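Beta-Lactamase/D-Alanine Carboxypeptidase (Pseudomonas syringae pv. tomato, PDB 5EVI) probably hydrolyses the amide bond of beta-lactam antibiotics as a class C beta-lactamase, giving substituted beta-amino acids and so antibiotic resistance. Local coordinates at residues G262-G267 against Q299-I304; D258-Y263 against L308-T313; L87-S92 against I108-L113; W80-G85 against L252-S257. One frame throughout, in Å; residues are numbered along the deposited sequence.

Contact 1: G262-G267 against Q299-I304; sequences GYFKVG and QKADAI
F264 and A303 project from the same face of the sheet, K265 and D302 from the other. F264 has CG anti to its carbonyl carbon (chi1 -57°). This lays the ring alongside the backbone of A303, with F264 CD1 3.6 Å from A303 CA. The methyl CB of A303 lies 4.0 Å from F264 CE1. V266 points its methyls at different partners: CG2 meets A301 CB, while CG1 meets Q299 CB at 3.8 Å. The amide end of Q299 turns to M295 O. Strands 262-266 and 299-308 are neighbours in the large antiparallel sheet of the class C beta-lactamase fold. F264 and A303 form a non-hydrogen-bonded pair, K265 and D302 a hydrogen-bonded one. K265 N reaches D302 O at 3.0 Å, in the carbonyl plane, and D302 N returns the bond to K265 O. I304 N binds Y263 O at 2.9 Å, nearly straight at 171° but 34° out of the carbonyl plane. A water donates to both Y263 O and I304 O. I304 stretches CD1 over the backbone of F264, 3.7 Å from F264 C, and crosses the K265 chain obliquely. Within segment 299-304, K300 NZ makes a 2.7 Å salt bridge to D302 OD1.

Contact 2: D258-Y263 against L308-T313; sequences DTRIGY and LAAQPT
L308 opens the segment with a hydrogen-bonded antiparallel pair to G262. Its N donates to G262 O at 2.9 Å, and its O accepts from G262 N at 3.0 Å. Both donors lie in the plane of the carbonyl they reach. L308 O also has I261 against it: CG2, anti to the backbone N of I261, comes within 3.5 Å of that oxygen. This CG2 sits over the rim of one face of the Y263 ring. A309 turns its methyl away; its carbonyl accepts a hydrogen bond from a water that also lies close to R260 O. A310 has its CB 4.0 Å from R260 NH2, and its CA-H is aimed at R260 O, 158° at the hydrogen. Two more waters join Q311 to R260. One accepts from Q311 N and donates to R260 O. The other accepts from R260 NE, in the guanidinium plane, and donates to Q311 O. The contact passes from direct strand pairing to water bridges as the chains diverge. A type I turn from D258 to I261 leads out of helix 250-258 into strand 262-266. The opposing chain leaves strand 299-308 and runs to strand 315-321, while T259 packs on helix 70-83.

Contact 3: L87-S92 against I108-L113; sequences LSLTQS and IPVFHL
V110 has CG1 anti to its backbone N (chi1 173°), and L89 has CG anti to its carbonyl carbon. These torsions bring L89 CD2 to 3.7 Å from V110 CG1, with the two side chains crossing at about a right angle. F111 takes the crowded position, CG between its backbone N and carbonyl carbon (chi1 74°). Its ring is thereby turned edge-on to L89 O, which lies in the ring plane, 3.8 Å from F111 CD2. F111 CB rests beside L89 CB. The backbones are tied by two hydrogen bonds. V110 N donates to Q91 O at 3.1 Å, in the carbonyl plane. F111 N donates to L89 O, also at 3.1 Å, but this bond is bent to 138° and comes from above the carbonyl plane. The type I turn from S88 to Q91 brings both acceptors to the same side. V110 CG2 lies close to Q91 O, at 3.3 Å. P109 lays its CB 3.7 Å from T90 O, and S92 CA-H points at I108 O. The contact joins two loop segments, one after helix 70-83 and one leading into helix 112-115. L89 packs on helix 70-83 and V110 on L162 of helix 156-169. The chemistry is divided: amide-carbonyl bonds fix the spacing of the two loops, while L87, L89 and V110 put apolar groups between them and the helices.

Contact 4: W80-G85 against L252-S257; sequences WAQANG and LQRALS
W80 O is gripped by two donors from one residue, N84. The backbone N84 N reaches it at 3.1 Å and the side-chain N84 ND2 at 3.0 Å. The amide comes from above the carbonyl plane of W80, 38° out of it. Helix 70-83 ends here in a Schellman motif, with G85, at positive phi, as its C-prime residue and G85 N bonded to Q82 O. Helix 250-258 packs against this end through side chains. W80 has CG anti to its backbone N (chi1 -165°), which swings the indole toward L252. L252 CD1 stands over one face of the five-membered ring, 3.8 Å from its centroid, in a CH-pi contact. A255 is small enough to let the backbones close in, its CB 3.5 Å from W80 CA. R254 is extended from CG to NE and runs across the helix end. Its guanidinium lies with one face toward A83 CA and Q82 O, and its NE is held by a salt bridge to D258. A185 of helix 174-186 touches both W80 and L252. The R254 chain crosses that of Q82 at about a right angle. R254 CD touches the methyl of A83, 3.8 Å from A83 CB.

How the contacts relate
From the N terminus, helix 70-83 gives the first half of contact 4, which stays open until helix 250-258. Contact 3 opens and closes within that excursion. It ties the loop after helix 70-83 to the start of helix 112-115, and L87 and L89 touch A81 and Q82. After helix 250-258 the chain turns into strand 262-266. Contact 2 opens at the end of that helix and contact 1 on the strand; they share G262 and Y263. Contact 1 closes first, on strand 299-308. Contact 2 closes just beyond, so its loop encloses that of contact 1. Y263 and F264 pack on F111 and H112, joining sheet to helical region. A310 touches S257, linking contacts 2 and 4.

Contact 1: G262-G267 against Q299-I304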
# COMPACT_ATOMS: atom_id res chain seq x y z
N GLY D 262 -8.86 -4.78 -11.64
CA GLY D 262 -9.76 -3.68 -11.37
C GLY D 262 -11.16 -4.18 -11.11
O GLY D 262 -11.80 -4.78 -12.00
N TYR D 263 -11.66 -3.92 -9.90
CA TYR D 263 -12.98 -4.44 -9.49
C TYR D 263 -14.08 -3.38 -9.57
O TYR D 263 -15.21 -3.70 -9.89
CB TYR D 263 -12.90 -4.98 -8.08
CG TYR D 263 -12.14 -6.26 -7.91
CD1 TYR D 263 -12.74 -7.49 -8.15
CD2 TYR D 263 -10.82 -6.25 -7.43
CE1 TYR D 263 -12.04 -8.68 -7.96
CE2 TYR D 263 -10.11 -7.42 -7.23
CZ TYR D 263 -10.72 -8.63 -7.50
OH TYR D 263 -10.05 -9.80 -7.31
N PHE D 264 -13.75 -2.11 -9.27
CA PHE D 264 -14.77 -1.03 -9.28
C PHE D 264 -14.27 0.27 -9.93
O PHE D 264 -13.08 0.59 -9.88
CB PHE D 264 -15.21 -0.75 -7.84
CG PHE D 264 -15.76 -1.95 -7.13
CD1 PHE D 264 -17.11 -2.29 -7.26
CD2 PHE D 264 -14.95 -2.73 -6.33
CE1 PHE D 264 -17.62 -3.40 -6.62
CE2 PHE D 264 -15.46 -3.84 -5.68
CZ PHE D 264 -16.80 -4.18 -5.82
N LYS D 265 -15.19 1.00 -10.56
CA LYS D 265 -14.96 2.40 -10.94
C LYS D 265 -15.49 3.26 -9.79
O LYS D 265 -16.64 3.07 -9.37
CB LYS D 265 -15.68 2.75 -12.25
CG LYS D 265 -14.96 2.33 -13.52
CD LYS D 265 -14.24 3.49 -14.20
CE LYS D 265 -12.98 3.07 -14.93
NZ LYS D 265 -13.09 1.89 -15.82
N VAL D 266 -14.65 4.17 -9.29
CA VAL D 266 -14.99 5.06 -8.14
C VAL D 266 -14.58 6.47 -8.52
O VAL D 266 -13.43 6.86 -8.34
CB VAL D 266 -14.28 4.62 -6.83
CG1 VAL D 266 -14.77 5.45 -5.64
CG2 VAL D 266 -14.51 3.14 -6.55
N GLY D 267 -15.52 7.24 -9.07
CA GLY D 267 -15.17 8.48 -9.78
C GLY D 267 -14.23 8.15 -10.93
O GLY D 267 -14.48 7.22 -11.71
N GLN D 299 -18.03 6.93 -1.13
CA GLN D 299 -18.34 7.32 -2.51
C GLN D 299 -19.21 6.24 -3.13
O GLN D 299 -19.17 5.10 -2.69
CB GLN D 299 -17.08 7.42 -3.37
CG GLN D 299 -16.36 8.76 -3.35
CD GLN D 299 -15.50 8.94 -2.12
OE1 GLN D 299 -15.58 9.97 -1.44
NE2 GLN D 299 -14.68 7.94 -1.83
N LYS D 300 -19.96 6.61 -4.16
CA LYS D 300 -20.63 5.64 -5.02
C LYS D 300 -19.58 4.89 -5.84
O LYS D 300 -18.57 5.46 -6.26
CB LYS D 300 -21.62 6.33 -5.95
CG LYS D 300 -22.33 5.37 -6.89
CD LYS D 300 -23.72 5.87 -7.28
CE LYS D 300 -24.54 4.76 -7.93
NZ LYS D 300 -23.79 4.06 -9.02
N ALA D 301 -19.83 3.60 -6.06
CA ALA D 301 -18.97 2.76 -6.89
C ALA D 301 -19.82 1.94 -7.85
O ALA D 301 -21.00 1.71 -7.60
CB ALA D 301 -18.13 1.84 -6.02
N ASP D 302 -19.19 1.52 -8.95
CA ASP D 302 -19.84 0.71 -9.99
C ASP D 302 -18.99 -0.52 -10.27
O ASP D 302 -17.82 -0.40 -10.62
CB ASP D 302 -20.00 1.53 -11.26
CG ASP D 302 -20.79 2.81 -11.05
OD1 ASP D 302 -21.79 2.78 -10.30
OD2 ASP D 302 -20.42 3.84 -11.64
N ALA D 303 -19.59 -1.70 -10.14
CA ALA D 303 -18.87 -2.96 -10.35
C ALA D 303 -18.44 -3.14 -11.81
O ALA D 303 -19.25 -2.97 -12.72
CB ALA D 303 -19.71 -4.15 -9.90
N ILE D 304 -17.17 -3.48 -12.02
CA ILE D 304 -16.67 -3.85 -13.33
C ILE D 304 -16.82 -5.37 -13.41
O ILE D 304 -16.12 -6.11 -12.70
CB ILE D 304 -15.20 -3.43 -13.53
CG1 ILE D 304 -15.00 -1.94 -13.21
CG2 ILE D 304 -14.76 -3.71 -14.97
CD1 ILE D 304 -13.55 -1.52 -13.03
O HOH W 1 -16.22 -6.29 -9.76

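Contact 2: D258-Y263 against L308-T313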
# COMPACT_ATOMS: atom_id res chain seq x y z
N ASP D 258 -2.62 -10.44 -9.93
CA ASP D 258 -4.04 -10.45 -9.49
C ASP D 258 -4.43 -9.30 -8.53
O ASP D 258 -5.60 -8.88 -8.50
CB ASP D 258 -4.46 -11.81 -8.90
CG ASP D 258 -4.43 -12.96 -9.94
OD1 ASP D 258 -4.25 -12.65 -11.15
OD2 ASP D 258 -4.57 -14.16 -9.56
N THR D 259 -3.46 -8.77 -7.78
CA THR D 259 -3.73 -7.57 -6.97
C THR D 259 -4.06 -6.33 -7.82
O THR D 259 -4.75 -5.47 -7.34
CB THR D 259 -2.60 -7.21 -5.97
OG1 THR D 259 -1.40 -6.87 -6.69
CG2 THR D 259 -2.32 -8.37 -4.99
N ARG D 260 -3.57 -6.26 -9.07
CA ARG D 260 -3.87 -5.12 -9.99
C ARG D 260 -5.06 -5.36 -10.93
O ARG D 260 -5.22 -4.69 -11.94
CB ARG D 260 -2.62 -4.69 -10.78
CG ARG D 260 -1.40 -4.38 -9.91
CD ARG D 260 -0.13 -4.04 -10.70
NE ARG D 260 0.07 -4.81 -11.93
CZ ARG D 260 0.73 -5.96 -12.06
NH1 ARG D 260 1.33 -6.56 -11.01
NH2 ARG D 260 0.80 -6.53 -13.26
N ILE D 261 -5.87 -6.37 -10.61
CA ILE D 261 -7.21 -6.52 -11.17
C ILE D 261 -8.17 -5.41 -10.69
O ILE D 261 -8.32 -5.17 -9.49
CB ILE D 261 -7.76 -7.93 -10.87
CG1 ILE D 261 -6.96 -8.97 -11.68
CG2 ILE D 261 -9.26 -8.05 -11.17
CD1 ILE D 261 -7.24 -10.41 -11.25
N GLY D 262 -8.86 -4.78 -11.64
CA GLY D 262 -9.76 -3.68 -11.37
C GLY D 262 -11.16 -4.18 -11.11
O GLY D 262 -11.80 -4.78 -12.00
N TYR D 263 -11.66 -3.92 -9.90
CA TYR D 263 -12.98 -4.44 -9.49
C TYR D 263 -14.08 -3.38 -9.57
O TYR D 263 -15.21 -3.70 -9.89
CB TYR D 263 -12.90 -4.98 -8.08
CG TYR D 263 -12.14 -6.26 -7.91
CD1 TYR D 263 -12.74 -7.49 -8.15
CD2 TYR D 263 -10.82 -6.25 -7.43
CE1 TYR D 263 -12.04 -8.68 -7.96
CE2 TYR D 263 -10.11 -7.42 -7.23
CZ TYR D 263 -10.72 -8.63 -7.50
OH TYR D 263 -10.05 -9.80 -7.31
N LEU D 308 -11.71 -6.29 -14.53
CA LEU D 308 -10.83 -5.89 -15.62
C LEU D 308 -9.43 -6.44 -15.32
O LEU D 308 -8.93 -6.30 -14.20
CB LEU D 308 -10.80 -4.36 -15.77
CG LEU D 308 -10.59 -3.78 -17.17
CD1 LEU D 308 -11.76 -4.07 -18.10
CD2 LEU D 308 -10.35 -2.28 -17.08
N ALA D 309 -8.83 -7.09 -16.31
CA ALA D 309 -7.48 -7.67 -16.19
C ALA D 309 -6.46 -6.58 -15.88
O ALA D 309 -6.72 -5.40 -16.12
CB ALA D 309 -7.10 -8.38 -17.49
N ALA D 310 -5.30 -6.96 -15.34
CA ALA D 310 -4.20 -6.01 -15.12
C ALA D 310 -3.99 -5.19 -16.39
O ALA D 310 -3.94 -5.75 -17.50
CB ALA D 310 -2.91 -6.73 -14.73
N GLN D 311 -3.96 -3.87 -16.22
CA GLN D 311 -3.86 -2.94 -17.35
C GLN D 311 -2.43 -2.40 -17.43
O GLN D 311 -2.03 -1.56 -16.61
CB GLN D 311 -4.86 -1.79 -17.18
CG GLN D 311 -6.33 -2.21 -17.32
CD GLN D 311 -6.62 -2.95 -18.61
OE1 GLN D 311 -7.21 -4.04 -18.62
NE2 GLN D 311 -6.15 -2.39 -19.72
N PRO D 312 -1.64 -2.87 -18.42
CA PRO D 312 -0.24 -2.42 -18.49
C PRO D 312 -0.01 -0.91 -18.64
O PRO D 312 1.06 -0.41 -18.23
CB PRO D 312 0.30 -3.15 -19.73
CG PRO D 312 -0.51 -4.39 -19.80
CD PRO D 312 -1.89 -3.95 -19.41
N THR D 313 -0.96 -0.20 -19.23
CA THR D 313 -0.81 1.23 -19.51
C THR D 313 -1.28 2.13 -18.35
O THR D 313 -1.12 3.35 -18.42
CB THR D 313 -1.60 1.62 -20.78
OG1 THR D 313 -2.94 1.14 -20.66
CG2 THR D 313 -0.96 1.03 -22.01
O HOH W 2 -0.80 -2.94 -13.98
O HOH W 3 -3.54 -2.96 -13.61
O HOH W 4 -7.33 -3.59 -13.91

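Contact 3: L87-S92 against I108-L113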
# COMPACT_ATOMS: atom_id res chain seq x y z
N LEU D 87 -7.23 -19.95 -0.97
CA LEU D 87 -8.14 -18.84 -0.68
C LEU D 87 -8.83 -18.33 -1.95
O LEU D 87 -8.31 -17.45 -2.64
CB LEU D 87 -7.34 -17.72 0.02
CG LEU D 87 -8.02 -16.73 0.98
CD1 LEU D 87 -7.19 -15.46 1.07
CD2 LEU D 87 -9.45 -16.39 0.60
N SER D 88 -10.01 -18.86 -2.26
CA SER D 88 -10.82 -18.34 -3.37
C SER D 88 -11.53 -17.06 -2.89
O SER D 88 -12.46 -17.13 -2.08
CB SER D 88 -11.84 -19.38 -3.86
OG SER D 88 -12.46 -18.95 -5.07
N LEU D 89 -11.07 -15.91 -3.39
CA LEU D 89 -11.58 -14.60 -2.95
C LEU D 89 -13.07 -14.37 -3.25
O LEU D 89 -13.71 -13.57 -2.56
CB LEU D 89 -10.74 -13.46 -3.56
CG LEU D 89 -9.27 -13.35 -3.12
CD1 LEU D 89 -8.51 -12.35 -3.98
CD2 LEU D 89 -9.16 -12.96 -1.65
N THR D 90 -13.62 -15.06 -4.25
CA THR D 90 -15.05 -14.97 -4.57
C THR D 90 -15.97 -15.70 -3.57
O THR D 90 -17.16 -15.42 -3.53
CB THR D 90 -15.35 -15.47 -6.00
OG1 THR D 90 -14.93 -16.83 -6.14
CG2 THR D 90 -14.64 -14.62 -7.02
N GLN D 91 -15.42 -16.64 -2.79
CA GLN D 91 -16.19 -17.31 -1.73
C GLN D 91 -16.42 -16.35 -0.56
O GLN D 91 -15.65 -15.42 -0.35
CB GLN D 91 -15.48 -18.57 -1.22
CG GLN D 91 -15.32 -19.68 -2.25
CD GLN D 91 -16.63 -20.35 -2.58
OE1 GLN D 91 -17.19 -20.13 -3.65
NE2 GLN D 91 -17.14 -21.16 -1.66
N SER D 92 -17.48 -16.60 0.20
CA SER D 92 -17.85 -15.71 1.30
C SER D 92 -16.85 -15.79 2.46
O SER D 92 -16.17 -16.80 2.62
CB SER D 92 -19.29 -15.99 1.76
OG SER D 92 -19.41 -17.27 2.34
N ILE D 108 -20.75 -12.15 2.77
CA ILE D 108 -20.20 -11.25 1.75
C ILE D 108 -18.92 -11.87 1.19
O ILE D 108 -18.11 -12.38 1.97
CB ILE D 108 -19.86 -9.85 2.35
CG1 ILE D 108 -21.13 -9.20 2.92
CG2 ILE D 108 -19.24 -8.93 1.30
CD1 ILE D 108 -20.85 -8.08 3.90
N PRO D 109 -18.72 -11.82 -0.15
CA PRO D 109 -17.45 -12.32 -0.72
C PRO D 109 -16.18 -11.65 -0.14
O PRO D 109 -16.21 -10.47 0.21
CB PRO D 109 -17.60 -12.03 -2.22
CG PRO D 109 -19.08 -12.03 -2.47
CD PRO D 109 -19.69 -11.48 -1.21
N VAL D 110 -15.08 -12.41 -0.07
CA VAL D 110 -13.83 -11.97 0.58
C VAL D 110 -13.17 -10.79 -0.15
O VAL D 110 -12.59 -9.92 0.51
CB VAL D 110 -12.82 -13.14 0.72
CG1 VAL D 110 -11.45 -12.69 1.22
CG2 VAL D 110 -13.36 -14.22 1.65
N PHE D 111 -13.28 -10.75 -1.48
CA PHE D 111 -12.57 -9.74 -2.28
C PHE D 111 -12.92 -8.31 -1.88
O PHE D 111 -12.06 -7.43 -1.90
CB PHE D 111 -12.76 -9.95 -3.79
CG PHE D 111 -14.13 -9.58 -4.32
CD1 PHE D 111 -14.38 -8.29 -4.80
CD2 PHE D 111 -15.13 -10.53 -4.43
CE1 PHE D 111 -15.62 -7.96 -5.32
CE2 PHE D 111 -16.38 -10.20 -4.96
CZ PHE D 111 -16.62 -8.91 -5.40
N HIS D 112 -14.17 -8.10 -1.48
CA HIS D 112 -14.64 -6.79 -1.00
C HIS D 112 -13.81 -6.16 0.14
O HIS D 112 -13.93 -4.95 0.38
CB HIS D 112 -16.07 -6.89 -0.49
CG HIS D 112 -17.09 -7.08 -1.57
ND1 HIS D 112 -17.40 -6.10 -2.49
CD2 HIS D 112 -17.85 -8.15 -1.88
CE1 HIS D 112 -18.33 -6.55 -3.30
NE2 HIS D 112 -18.61 -7.80 -2.97
N LEU D 113 -13.05 -6.97 0.87
CA LEU D 113 -12.21 -6.48 1.96
C LEU D 113 -10.92 -5.83 1.47
O LEU D 113 -10.29 -5.10 2.22
CB LEU D 113 -11.82 -7.63 2.89
CG LEU D 113 -12.91 -8.42 3.62
CD1 LEU D 113 -12.31 -9.71 4.16
CD2 LEU D 113 -13.51 -7.61 4.75

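Contact 4: W80-G85 against L252-S257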
# COMPACT_ATOMS: atom_id res chain seq x y z
N TRP D 80 -1.61 -14.47 -3.11
CA TRP D 80 -0.64 -15.56 -3.13
C TRP D 80 -1.29 -16.82 -2.55
O TRP D 80 -1.08 -17.91 -3.07
CB TRP D 80 0.62 -15.17 -2.36
CG TRP D 80 1.85 -16.03 -2.58
CD1 TRP D 80 2.23 -16.65 -3.73
CD2 TRP D 80 2.87 -16.31 -1.61
NE1 TRP D 80 3.42 -17.31 -3.54
CE2 TRP D 80 3.84 -17.11 -2.25
CE3 TRP D 80 3.06 -15.95 -0.27
CZ2 TRP D 80 4.97 -17.59 -1.58
CZ3 TRP D 80 4.18 -16.41 0.39
CH2 TRP D 80 5.13 -17.22 -0.26
N ALA D 81 -2.09 -16.67 -1.49
CA ALA D 81 -2.90 -17.78 -0.98
C ALA D 81 -3.85 -18.34 -2.06
O ALA D 81 -3.96 -19.56 -2.22
CB ALA D 81 -3.69 -17.36 0.26
N GLN D 82 -4.49 -17.43 -2.80
CA GLN D 82 -5.37 -17.80 -3.93
C GLN D 82 -4.62 -18.54 -5.05
O GLN D 82 -5.15 -19.50 -5.61
CB GLN D 82 -6.05 -16.56 -4.53
CG GLN D 82 -7.10 -16.89 -5.58
CD GLN D 82 -7.92 -15.69 -6.02
OE1 GLN D 82 -7.43 -14.55 -6.00
NE2 GLN D 82 -9.16 -15.93 -6.43
N ALA D 83 -3.43 -18.06 -5.38
CA ALA D 83 -2.56 -18.70 -6.38
C ALA D 83 -2.14 -20.12 -6.00
O ALA D 83 -1.90 -20.94 -6.89
CB ALA D 83 -1.33 -17.85 -6.63
N ASN D 84 -2.05 -20.40 -4.70
CA ASN D 84 -1.76 -21.74 -4.17
C ASN D 84 -3.00 -22.58 -3.80
O ASN D 84 -2.89 -23.57 -3.08
CB ASN D 84 -0.81 -21.62 -2.96
CG ASN D 84 0.61 -21.29 -3.38
OD1 ASN D 84 1.35 -22.17 -3.81
ND2 ASN D 84 0.99 -20.03 -3.25
N GLY D 85 -4.17 -22.19 -4.30
CA GLY D 85 -5.42 -22.91 -4.04
C GLY D 85 -5.92 -22.87 -2.60
O GLY D 85 -6.76 -23.69 -2.23
N LEU D 252 3.51 -17.05 -7.58
CA LEU D 252 3.86 -15.71 -7.06
C LEU D 252 3.75 -14.63 -8.12
O LEU D 252 3.34 -13.51 -7.82
CB LEU D 252 5.27 -15.70 -6.44
CG LEU D 252 5.66 -14.43 -5.67
CD1 LEU D 252 4.56 -13.91 -4.76
CD2 LEU D 252 6.92 -14.68 -4.87
N GLN D 253 4.12 -14.96 -9.36
CA GLN D 253 3.81 -14.14 -10.54
C GLN D 253 2.33 -13.83 -10.61
O GLN D 253 1.93 -12.68 -10.71
CB GLN D 253 4.23 -14.84 -11.84
CG GLN D 253 5.73 -14.83 -12.11
CD GLN D 253 6.22 -13.57 -12.81
OE1 GLN D 253 7.27 -13.03 -12.46
NE2 GLN D 253 5.46 -13.11 -13.81
N ARG D 254 1.50 -14.86 -10.58
CA ARG D 254 0.04 -14.67 -10.57
C ARG D 254 -0.42 -13.78 -9.41
O ARG D 254 -1.31 -12.94 -9.60
CB ARG D 254 -0.66 -16.02 -10.50
CG ARG D 254 -2.15 -15.90 -10.56
CD ARG D 254 -2.86 -17.12 -10.04
NE ARG D 254 -4.26 -16.81 -9.77
CZ ARG D 254 -5.19 -17.72 -9.52
NH1 ARG D 254 -6.43 -17.33 -9.30
NH2 ARG D 254 -4.89 -19.02 -9.51
N ALA D 255 0.16 -14.01 -8.22
CA ALA D 255 -0.14 -13.21 -7.00
C ALA D 255 0.08 -11.73 -7.21
O ALA D 255 -0.79 -10.93 -6.86
CB ALA D 255 0.66 -13.68 -5.80
N LEU D 256 1.23 -11.35 -7.75
CA LEU D 256 1.48 -9.93 -8.01
C LEU D 256 0.47 -9.34 -9.01
O LEU D 256 -0.03 -8.24 -8.80
CB LEU D 256 2.91 -9.71 -8.53
CG LEU D 256 4.04 -10.13 -7.58
CD1 LEU D 256 5.27 -10.57 -8.37
CD2 LEU D 256 4.39 -9.04 -6.58
N SER D 257 0.18 -10.08 -10.08
CA SER D 257 -0.69 -9.60 -11.16
C SER D 257 -2.15 -9.45 -10.70
O SER D 257 -2.83 -8.46 -11.02
CB SER D 257 -0.60 -10.56 -12.35
OG SER D 257 -1.38 -10.09 -13.43